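Local coordinates for class I SAM-dependent methyltransferase (Silicibacter pomeroyi DSS-3, PDB 3CVO), which is of unknown function but probably transfers methyl groups from S-adenosylmethionine, as class I methyltransferases do, at residues 26-31 and 40-45. Numbering follows the deposited sequence.
Sequences MAYEEA and GGSTVV
Tyr28 reaches across from helix 18-30 and sets the edge of its ring against the first turn of helix 41-47, a worked example of one aromatic bridging two neighbouring helices. With CG anti to its own carbonyl carbon (chi1 -81°), the ring extends towards Ser42 and Val45. Its CE2 lies 3.4 Å from the backbone O of Ser42, which sits in the ring plane, so the C-H rim, probably weakly positive, meets the carbonyl rather than the pi face. Beside this, the Val45 side chain runs at about a right angle to that of Tyr28, and its CG1 comes obliquely to 4.2 Å from Tyr28 CD2. At the far end, Tyr28 OH is 4.0 Å from Ser42 CB; no hydrogen bond joins the two segments directly. Instead, Tyr28 OH and Ser42 OG both bond to Glu36 OE2, on strand 33-37 between the helices in the chain, while Thr43 OG1 is hydrogen-bonded to Glu36 OE1 and, 3.0 Å from Gly40 N, accepts its N-H. A phenylalanine in place of Tyr28 would probably keep the edge contact but leave Glu36 OE2 without one partner. The chemistry thus implies a carboxylate, held by three hydroxyls, that links both helices to the central Rossmann-fold sheet.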
# COMPACT_ATOMS: atom_id res chain seq x y z
N MSE A 26 -19.18 26.85 -5.40
CA MSE A 26 -19.50 27.19 -4.02
C MSE A 26 -18.45 26.61 -3.07
O MSE A 26 -18.03 27.29 -2.15
CB MSE A 26 -20.90 26.71 -3.65
CG MSE A 26 -21.99 27.53 -4.30
SE MSE A 26 -23.78 26.78 -3.99
CE MSE A 26 -24.80 28.06 -5.11
N ALA A 27 -18.01 25.37 -3.33
CA ALA A 27 -17.04 24.69 -2.46
C ALA A 27 -15.75 25.48 -2.48
O ALA A 27 -15.11 25.69 -1.46
CB ALA A 27 -16.79 23.24 -2.94
N TYR A 28 -15.37 25.89 -3.68
CA TYR A 28 -14.11 26.60 -3.92
C TYR A 28 -14.15 28.01 -3.31
O TYR A 28 -13.14 28.54 -2.84
CB TYR A 28 -13.80 26.69 -5.43
CG TYR A 28 -13.17 25.43 -6.01
CD1 TYR A 28 -13.24 24.21 -5.34
CD2 TYR A 28 -12.47 25.47 -7.20
CE1 TYR A 28 -12.63 23.08 -5.86
CE2 TYR A 28 -11.86 24.34 -7.73
CZ TYR A 28 -11.94 23.14 -7.07
OH TYR A 28 -11.32 21.97 -7.60
N GLU A 29 -15.34 28.59 -3.31
CA GLU A 29 -15.54 29.94 -2.76
C GLU A 29 -15.32 29.87 -1.27
O GLU A 29 -14.69 30.74 -0.69
CB GLU A 29 -16.92 30.51 -3.11
CG GLU A 29 -16.94 30.95 -4.55
CD GLU A 29 -18.26 31.54 -5.05
OE1 GLU A 29 -19.31 31.35 -4.39
OE2 GLU A 29 -18.23 32.17 -6.13
N GLU A 30 -15.80 28.78 -0.69
CA GLU A 30 -15.78 28.58 0.76
C GLU A 30 -14.39 28.15 1.27
O GLU A 30 -14.04 28.41 2.40
CB GLU A 30 -16.84 27.55 1.22
CG GLU A 30 -18.26 28.07 1.31
N ALA A 31 -13.63 27.46 0.44
CA ALA A 31 -12.27 26.96 0.79
C ALA A 31 -11.21 28.04 0.69
O ALA A 31 -11.31 28.97 -0.11
CB ALA A 31 -11.88 25.83 -0.19
N GLY A 40 -7.63 21.34 -15.09
CA GLY A 40 -8.43 21.83 -16.21
C GLY A 40 -9.37 22.96 -15.86
O GLY A 40 -9.02 23.93 -15.18
N GLY A 41 -10.60 22.80 -16.28
CA GLY A 41 -11.61 23.85 -16.06
C GLY A 41 -11.76 24.22 -14.60
O GLY A 41 -11.96 25.40 -14.25
N SER A 42 -11.64 23.23 -13.73
CA SER A 42 -11.90 23.44 -12.30
C SER A 42 -10.82 24.35 -11.73
O SER A 42 -11.04 25.21 -10.87
CB SER A 42 -11.91 22.11 -11.54
OG SER A 42 -10.74 21.33 -11.81
N THR A 43 -9.64 24.17 -12.29
CA THR A 43 -8.45 24.87 -11.85
C THR A 43 -8.58 26.34 -12.18
O THR A 43 -8.18 27.19 -11.40
CB THR A 43 -7.19 24.33 -12.57
OG1 THR A 43 -7.17 22.88 -12.51
CG2 THR A 43 -5.94 24.91 -11.93
N VAL A 44 -9.16 26.63 -13.35
CA VAL A 44 -9.43 28.02 -13.79
C VAL A 44 -10.46 28.65 -12.85
O VAL A 44 -10.32 29.79 -12.45
CB VAL A 44 -9.91 28.09 -15.27
CG1 VAL A 44 -10.34 29.52 -15.67
CG2 VAL A 44 -8.80 27.57 -16.21
N VAL A 45 -11.48 27.88 -12.51
CA VAL A 45 -12.47 28.32 -11.54
C VAL A 45 -11.81 28.76 -10.22
O VAL A 45 -12.17 29.79 -9.65
CB VAL A 45 -13.57 27.28 -11.23
CG1 VAL A 45 -14.43 27.77 -10.06
CG2 VAL A 45 -14.43 27.02 -12.46